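Local coordinates for conserved hypothetical protein (Bacteroides thetaiotaomicron, PDB 2FB6) that is of unknown function but folds as a small, single-chain alpha/beta protein built round a five-stranded parallel sheet, at residues A[9-15]-A[112-117]; A[30-35]-A[66-72]; A[51-55]-A[84-90]. One frame throughout, in Å; residues are numbered along the deposited sequence.

Contact 1: residues A[9-15]-A[112-117]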
# COMPACT_ATOMS: atom_id res chain seq x y z
N LYS A 9 -7.91 3.47 11.42
CA LYS A 9 -6.88 3.20 10.40
C LYS A 9 -6.76 1.73 10.07
O LYS A 9 -6.69 0.87 10.96
CB LYS A 9 -5.50 3.73 10.85
CG LYS A 9 -4.39 3.56 9.80
CD LYS A 9 -3.04 4.04 10.29
CE LYS A 9 -1.98 3.94 9.22
NZ LYS A 9 -0.63 4.17 9.81
N LEU A 10 -6.69 1.45 8.77
CA LEU A 10 -6.34 0.11 8.30
C LEU A 10 -5.02 0.16 7.55
O LEU A 10 -4.82 1.04 6.72
CB LEU A 10 -7.41 -0.42 7.34
CG LEU A 10 -7.16 -1.80 6.71
CD1 LEU A 10 -7.08 -2.89 7.78
CD2 LEU A 10 -8.22 -2.10 5.65
N THR A 11 -4.14 -0.81 7.82
CA THR A 11 -2.91 -0.97 7.06
C THR A 11 -2.97 -2.28 6.29
O THR A 11 -3.42 -3.31 6.81
CB THR A 11 -1.71 -0.93 8.00
OG1 THR A 11 -1.62 0.41 8.49
CG2 THR A 11 -0.41 -1.28 7.27
N ILE A 12 -2.56 -2.23 5.03
CA ILE A 12 -2.45 -3.45 4.25
C ILE A 12 -0.99 -3.62 3.89
O ILE A 12 -0.40 -2.74 3.27
CB ILE A 12 -3.31 -3.39 2.97
CG1 ILE A 12 -4.80 -3.24 3.34
CG2 ILE A 12 -3.08 -4.66 2.11
CD1 ILE A 12 -5.70 -2.88 2.16
N LEU A 13 -0.40 -4.75 4.30
CA LEU A 13 0.92 -5.12 3.82
C LEU A 13 0.73 -5.93 2.54
O LEU A 13 0.29 -7.09 2.57
CB LEU A 13 1.65 -5.94 4.89
CG LEU A 13 3.04 -6.48 4.54
CD1 LEU A 13 4.03 -5.38 4.17
CD2 LEU A 13 3.56 -7.30 5.70
N TRP A 14 1.02 -5.30 1.41
CA TRP A 14 0.78 -5.89 0.11
C TRP A 14 2.08 -6.52 -0.40
O TRP A 14 3.00 -5.82 -0.82
CB TRP A 14 0.27 -4.79 -0.83
CG TRP A 14 0.11 -5.16 -2.26
CD1 TRP A 14 0.27 -6.40 -2.83
CD2 TRP A 14 -0.26 -4.28 -3.32
NE1 TRP A 14 0.05 -6.32 -4.19
CE2 TRP A 14 -0.29 -5.03 -4.52
CE3 TRP A 14 -0.59 -2.92 -3.37
CZ2 TRP A 14 -0.62 -4.47 -5.75
CZ3 TRP A 14 -0.90 -2.34 -4.61
CH2 TRP A 14 -0.91 -3.12 -5.78
N THR A 15 2.15 -7.85 -0.33
CA THR A 15 3.32 -8.58 -0.82
C THR A 15 3.02 -9.35 -2.10
O THR A 15 3.93 -9.63 -2.88
CB THR A 15 3.88 -9.61 0.21
OG1 THR A 15 2.98 -10.71 0.33
CG2 THR A 15 4.11 -8.96 1.58
N GLU A 112 -1.50 -1.87 15.27
CA GLU A 112 -2.30 -1.58 14.08
C GLU A 112 -3.08 -2.77 13.57
O GLU A 112 -2.70 -3.92 13.80
CB GLU A 112 -1.42 -1.06 12.94
CG GLU A 112 -1.06 0.38 13.14
CD GLU A 112 -1.11 1.16 11.85
OE1 GLU A 112 -2.01 0.90 11.02
OE2 GLU A 112 -0.26 2.06 11.70
N LYS A 113 -4.18 -2.47 12.89
CA LYS A 113 -4.89 -3.51 12.17
C LYS A 113 -4.22 -3.62 10.81
O LYS A 113 -4.22 -2.67 10.02
CB LYS A 113 -6.37 -3.16 12.06
CG LYS A 113 -6.99 -3.03 13.44
CD LYS A 113 -8.40 -2.56 13.40
CE LYS A 113 -8.86 -2.29 14.82
NZ LYS A 113 -8.23 -1.03 15.35
N ILE A 114 -3.61 -4.79 10.58
CA ILE A 114 -2.80 -5.04 9.39
C ILE A 114 -3.28 -6.31 8.69
O ILE A 114 -3.23 -7.39 9.27
CB ILE A 114 -1.28 -5.22 9.72
CG1 ILE A 114 -0.70 -3.95 10.36
CG2 ILE A 114 -0.47 -5.63 8.48
CD1 ILE A 114 0.71 -4.11 10.96
N LEU A 115 -3.75 -6.16 7.46
CA LEU A 115 -4.02 -7.31 6.62
C LEU A 115 -2.76 -7.56 5.83
O LEU A 115 -2.30 -6.69 5.08
CB LEU A 115 -5.16 -7.00 5.64
CG LEU A 115 -6.57 -6.84 6.22
CD1 LEU A 115 -7.50 -6.46 5.09
CD2 LEU A 115 -7.03 -8.12 6.94
N SER A 116 -2.19 -8.75 6.01
CA SER A 116 -1.00 -9.12 5.27
C SER A 116 -1.39 -9.97 4.07
O SER A 116 -1.79 -11.12 4.22
CB SER A 116 0.05 -9.80 6.16
OG SER A 116 -0.53 -10.79 6.99
N ILE A 117 -1.30 -9.35 2.89
CA ILE A 117 -1.69 -9.97 1.64
C ILE A 117 -0.43 -9.92 0.77
O ILE A 117 -0.27 -9.18 -0.18
CB ILE A 117 -2.90 -9.24 0.98
CG1 ILE A 117 -4.04 -9.06 1.98
CG2 ILE A 117 -3.40 -10.02 -0.24
CD1 ILE A 117 -5.02 -7.96 1.62
OXT ILE A 117 0.54 -10.62 1.07
O HOH W 1 -4.42 0.23 12.22
O HOH W 2 -7.42 1.22 13.59

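Contact 2: residues A[30-35]-A[66-72]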
# COMPACT_ATOMS: atom_id res chain seq x y z
N ALA A 30 -9.98 -1.64 -0.53
CA ALA A 30 -9.34 -0.41 -0.09
C ALA A 30 -10.07 0.81 -0.66
O ALA A 30 -10.40 1.78 0.07
CB ALA A 30 -7.87 -0.41 -0.48
N LEU A 31 -10.37 0.76 -1.96
CA LEU A 31 -11.04 1.89 -2.61
C LEU A 31 -12.43 2.15 -2.04
O LEU A 31 -12.80 3.30 -1.74
CB LEU A 31 -11.13 1.69 -4.13
CG LEU A 31 -9.86 2.05 -4.88
CD1 LEU A 31 -9.87 1.41 -6.25
CD2 LEU A 31 -9.77 3.59 -4.98
N ASN A 32 -13.21 1.08 -1.90
CA ASN A 32 -14.56 1.24 -1.38
C ASN A 32 -14.54 1.70 0.07
O ASN A 32 -15.33 2.56 0.47
CB ASN A 32 -15.37 -0.05 -1.54
CG ASN A 32 -15.97 -0.16 -2.93
OD1 ASN A 32 -17.10 0.26 -3.14
ND2 ASN A 32 -15.20 -0.70 -3.88
N SER A 33 -13.63 1.12 0.86
CA SER A 33 -13.48 1.52 2.25
C SER A 33 -13.20 3.01 2.38
O SER A 33 -13.80 3.68 3.25
CB SER A 33 -12.35 0.76 2.95
OG SER A 33 -12.70 -0.58 3.16
N LYS A 34 -12.27 3.50 1.56
CA LYS A 34 -11.88 4.91 1.62
C LYS A 34 -13.01 5.81 1.14
O LYS A 34 -13.37 6.79 1.80
CB LYS A 34 -10.61 5.16 0.80
CG LYS A 34 -10.05 6.57 0.91
CD LYS A 34 -9.47 6.86 2.29
CE LYS A 34 -9.06 8.32 2.41
NZ LYS A 34 -8.47 8.63 3.74
N ASN A 35 -13.58 5.47 -0.00
CA ASN A 35 -14.61 6.31 -0.58
C ASN A 35 -15.91 6.36 0.25
O ASN A 35 -16.57 7.40 0.28
CB ASN A 35 -14.89 5.92 -2.04
CG ASN A 35 -13.80 6.37 -2.99
OD1 ASN A 35 -13.16 7.40 -2.78
ND2 ASN A 35 -13.60 5.60 -4.05
N GLU A 66 -5.80 5.48 -8.97
CA GLU A 66 -7.15 5.68 -8.41
C GLU A 66 -7.10 5.65 -6.89
O GLU A 66 -7.76 6.46 -6.23
CB GLU A 66 -8.16 4.66 -8.93
CG GLU A 66 -9.62 5.01 -8.56
CD GLU A 66 -10.64 3.95 -8.96
OE1 GLU A 66 -10.27 3.03 -9.71
OE2 GLU A 66 -11.81 4.02 -8.51
N MSE A 67 -6.32 4.72 -6.34
CA MSE A 67 -6.22 4.65 -4.89
C MSE A 67 -5.61 5.92 -4.33
O MSE A 67 -6.12 6.49 -3.36
CB MSE A 67 -5.46 3.39 -4.45
CG MSE A 67 -6.31 2.14 -4.61
SE MSE A 67 -5.53 0.57 -3.83
CE MSE A 67 -4.39 0.46 -5.03
N LEU A 68 -4.53 6.39 -4.95
CA LEU A 68 -3.91 7.63 -4.47
C LEU A 68 -4.86 8.83 -4.55
O LEU A 68 -4.89 9.65 -3.64
CB LEU A 68 -2.59 7.94 -5.20
CG LEU A 68 -1.43 6.99 -4.85
CD1 LEU A 68 -0.28 7.12 -5.85
CD2 LEU A 68 -0.90 7.23 -3.43
N GLN A 69 -5.65 8.89 -5.62
CA GLN A 69 -6.61 9.99 -5.80
C GLN A 69 -7.67 9.97 -4.71
O GLN A 69 -8.18 11.02 -4.32
CB GLN A 69 -7.29 9.91 -7.17
CG GLN A 69 -6.40 10.19 -8.36
CD GLN A 69 -7.18 10.11 -9.66
OE1 GLN A 69 -8.01 10.97 -9.95
NE2 GLN A 69 -6.93 9.06 -10.45
N SER A 70 -8.01 8.78 -4.22
CA SER A 70 -9.04 8.68 -3.17
C SER A 70 -8.52 9.06 -1.78
O SER A 70 -9.30 9.17 -0.84
CB SER A 70 -9.60 7.26 -3.11
OG SER A 70 -8.70 6.41 -2.42
N GLY A 71 -7.20 9.23 -1.64
CA GLY A 71 -6.62 9.57 -0.35
C GLY A 71 -6.02 8.42 0.43
O GLY A 71 -5.57 8.61 1.56
N ILE A 72 -6.02 7.22 -0.16
CA ILE A 72 -5.25 6.10 0.39
C ILE A 72 -3.77 6.46 0.25
O ILE A 72 -3.36 6.99 -0.78
CB ILE A 72 -5.55 4.83 -0.43
CG1 ILE A 72 -6.99 4.37 -0.18
CG2 ILE A 72 -4.57 3.68 -0.10
CD1 ILE A 72 -7.52 3.42 -1.25
O HOH W 3 -5.87 7.43 4.08
O HOH W 4 -12.25 6.07 -6.67

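Contact 3: residues A[51-55]-A[84-90]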
# COMPACT_ATOMS: atom_id res chain seq x y z
N VAL A 51 6.16 -5.28 -5.53
CA VAL A 51 6.89 -4.12 -6.00
C VAL A 51 7.22 -4.26 -7.49
O VAL A 51 7.06 -3.31 -8.26
CB VAL A 51 8.17 -3.89 -5.16
CG1 VAL A 51 9.05 -2.81 -5.80
CG2 VAL A 51 7.81 -3.45 -3.75
N LYS A 52 7.62 -5.46 -7.88
CA LYS A 52 7.88 -5.77 -9.30
C LYS A 52 6.59 -5.68 -10.11
O LYS A 52 6.59 -5.15 -11.22
CB LYS A 52 8.51 -7.15 -9.47
CG LYS A 52 9.97 -7.21 -9.11
CD LYS A 52 10.57 -8.55 -9.50
CE LYS A 52 11.94 -8.74 -8.88
NZ LYS A 52 12.47 -10.12 -9.11
N LEU A 53 5.49 -6.18 -9.56
CA LEU A 53 4.21 -6.12 -10.26
C LEU A 53 3.79 -4.67 -10.55
O LEU A 53 3.42 -4.33 -11.68
CB LEU A 53 3.11 -6.84 -9.47
CG LEU A 53 1.72 -6.73 -10.08
CD1 LEU A 53 1.66 -7.51 -11.40
CD2 LEU A 53 0.68 -7.22 -9.06
N VAL A 54 3.82 -3.82 -9.53
CA VAL A 54 3.42 -2.43 -9.70
C VAL A 54 4.32 -1.73 -10.71
O VAL A 54 3.84 -0.94 -11.53
CB VAL A 54 3.40 -1.69 -8.35
CG1 VAL A 54 3.19 -0.22 -8.55
CG2 VAL A 54 2.28 -2.25 -7.46
N ALA A 55 5.63 -2.02 -10.66
CA ALA A 55 6.57 -1.35 -11.54
C ALA A 55 6.33 -1.67 -13.00
O ALA A 55 6.60 -0.85 -13.87
CB ALA A 55 7.99 -1.72 -11.16
N PHE A 84 15.32 -4.12 -7.07
CA PHE A 84 14.63 -4.43 -8.32
C PHE A 84 14.89 -3.37 -9.40
O PHE A 84 14.48 -3.55 -10.56
CB PHE A 84 13.12 -4.59 -8.09
CG PHE A 84 12.75 -5.65 -7.06
CD1 PHE A 84 13.66 -6.65 -6.69
CD2 PHE A 84 11.48 -5.65 -6.48
CE1 PHE A 84 13.31 -7.63 -5.74
CE2 PHE A 84 11.11 -6.62 -5.54
CZ PHE A 84 12.02 -7.62 -5.16
N GLY A 85 15.52 -2.25 -9.03
CA GLY A 85 15.86 -1.17 -9.97
C GLY A 85 14.67 -0.35 -10.49
O GLY A 85 14.64 0.08 -11.66
N VAL A 86 13.69 -0.11 -9.61
CA VAL A 86 12.45 0.53 -10.01
C VAL A 86 12.05 1.75 -9.17
O VAL A 86 10.92 2.23 -9.25
CB VAL A 86 11.27 -0.48 -10.02
CG1 VAL A 86 11.53 -1.58 -11.03
CG2 VAL A 86 11.02 -1.07 -8.63
N ALA A 87 12.97 2.26 -8.35
CA ALA A 87 12.61 3.39 -7.49
C ALA A 87 12.04 4.59 -8.27
O ALA A 87 11.08 5.21 -7.82
CB ALA A 87 13.78 3.82 -6.61
N SER A 88 12.62 4.91 -9.42
CA SER A 88 12.15 6.04 -10.22
C SER A 88 10.72 5.81 -10.70
O SER A 88 9.88 6.70 -10.62
CB SER A 88 13.09 6.31 -11.41
OG SER A 88 13.08 5.22 -12.33
N ILE A 89 10.44 4.59 -11.17
CA ILE A 89 9.10 4.23 -11.65
C ILE A 89 8.08 4.37 -10.52
O ILE A 89 7.02 4.97 -10.68
CB ILE A 89 9.08 2.78 -12.23
CG1 ILE A 89 9.94 2.69 -13.50
CG2 ILE A 89 7.65 2.33 -12.55
CD1 ILE A 89 10.25 1.25 -13.89
N ILE A 90 8.43 3.83 -9.35
CA ILE A 90 7.51 3.82 -8.22
C ILE A 90 7.25 5.24 -7.70
O ILE A 90 6.09 5.62 -7.49
CB ILE A 90 8.04 2.88 -7.11
CG1 ILE A 90 8.08 1.41 -7.58
CG2 ILE A 90 7.23 3.01 -5.82
CD1 ILE A 90 6.75 0.81 -8.01

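Contact 1: residues A[9-15]-A[112-117]
Strands 9-14 and 113-116 run parallel, their axes 4.6 Å apart at the closest and 24° from one another, with Thr11 level with Ile114 and Leu13 level with Ser116. Thr11 and Leu13 make the ladder of backbone bonds between the strands: Thr11 N gives to Lys113 O and its own O receives Leu115 N, while Leu13 N gives to Leu115 O and Leu13 O takes Ile117 N. The other edge of strand 9-14 bonds to strand 41-46, which makes it an inner strand, whereas 113-116 is outermost within the chain.

At the start of the pair, Glu112 reaches over with both carboxylate oxygens engaged. Lys9, fully extended, lays its chain past the carboxylate and brings NZ to the syn lone pair of Glu112 OE2 at 2.9 Å, a salt bridge. Thr11 OG1 donates to Glu112 OE1 over 2.6 Å, arriving from above the carboxylate plane, 41° out of it. A water links Lys9 O, Lys113 N and Glu112 OE1.

On the face carrying Leu10, Ile12 and Leu115, Leu10 CD1 lies 4.3 Å from Leu115 CG, and Ile12 CG1 packs on Leu115 CB. On the other, Ile114 CG1 lies alongside Thr11, and Ile114 CG2 touches Leu13 CB.

The chain ends at Ile117, and Thr15 binds both oxygens of its terminal carboxylate. Thr15 OG1, at chi1 71° set between its backbone N and carbonyl carbon, donates to Ile117 OXT at 2.6 Å, and Thr15 N donates to Ile117 O at 2.8 Å. Both ends of the edge strand are thus pinned by carboxylates: the Lys9 ammonium and Thr11 hydroxyl would favour an ionised Glu112, and the Thr15 hydroxyl and amide an ionised C-terminus.

Contact 2: residues A[30-35]-A[66-72]
Met67 O is gripped twice at the end of helix 58-70: Ser70 OG donates to it at 2.7 Å, 18° off the carbonyl plane, and Ile72 N adds a longer bond of 3.3 Å. The hydroxyl can turn back to this carbonyl because chi1 of 78° sets OG between the backbone N and carbonyl carbon of Ser70. Across the contact, Lys34 CG and CB lie against that same OG, so the serine shows helix 19-36 a surface whose proton is already spent.

Lys34 bends at its second torsion and runs along the turn, CG coming to 3.2 Å from Ser70 O. Its ammonium bonds to Lys40 O and to a water that in turn donates to Gly71 O. On the exposed side, a second water links Asn35 ND2 to Glu66 OE2, and Asn35 OD1 rests near Ser70 CB.

Beneath these polar links the two helices meet through Leu31. Its side chain crosses Met67, a selenomethionine here, at about a right angle, CG to CG 3.6 Å, while CD1 lies against the carboxylate end of Glu66 and CD2 over the backbone at Glu66 O and Met67 CA. Ile72 CD1 comes in beside Ala30, 3.9 Å from Ala30 CB. Met67 and Ile72 also touch Ile44, so this layer sits directly on strand 41-46.

The two helices run nearly parallel, 16° between segment axes 9.8 Å apart, as neighbouring helices on one face of a parallel alpha/beta sheet do. Positive phi at Gly71 completes a Schellman motif, through which the chain leaves the helix for strand 73-77.

Contact 3: residues A[51-55]-A[84-90]
Lys52 lies across one face of the Phe84 ring, a CH-pi and cation-pi pairing at the end of helix 78-84, which closes in a Schellman motif. Lys52 CE sits over the ring centre, 3.5 Å from the centroid and 12° off the normal, and the extended chain carries NZ on to 4.6 Å from the same centroid. Val51 CG1 comes instead at the ring edge, near its plane, and also meets Val86 CG2.

Further along helix 49-56, Ala55 CB is wedged against Val86 CG1 at 3.5 Å. Ile89 CG2 rests near Ala55 O, and Ile90 crosses Val54 at about a right angle.

What sets these groups is the turn between two helices. Gly85, with a phi of 71°, is the C-prime residue: Val86 N bonds back to Cys81 O and Gly85 N to Glu82 O. The chain then restarts with Val86 at the N-cap position of helix 87-92. Behind this layer, Val51 packs on Cys80 and Cys81, and Val54 on Leu46 of the central sheet. At the inner end, chi2 of -60° bends Ile90 so that CD1 reaches Val54 CG1 at 3.7 Å.

How the contacts relate
All three contacts are built around one parallel sheet, ordered 96-98, 73-77, 41-46, 9-14, 113-116. Contact 1 joins the first and last strands of the chain, so contacts 2 and 3 are both nested within the loop it closes; those two cross, their segments alternating along the sequence. Centres lie about 15 Å apart for contacts 1 and 2 and about 20 Å for 1 and 3, yet strand 9-14 touches both: Ile12 CD1 packs on Ala30 CB, and Trp14 CH2 on Val54 CG2. Contacts 2 and 3 do not touch, their nearest atoms being about 7 Å apart, but consecutive helices 49-56 and 58-70 link them. Strand 9-14 thus packs on both through side chains of one sheet face.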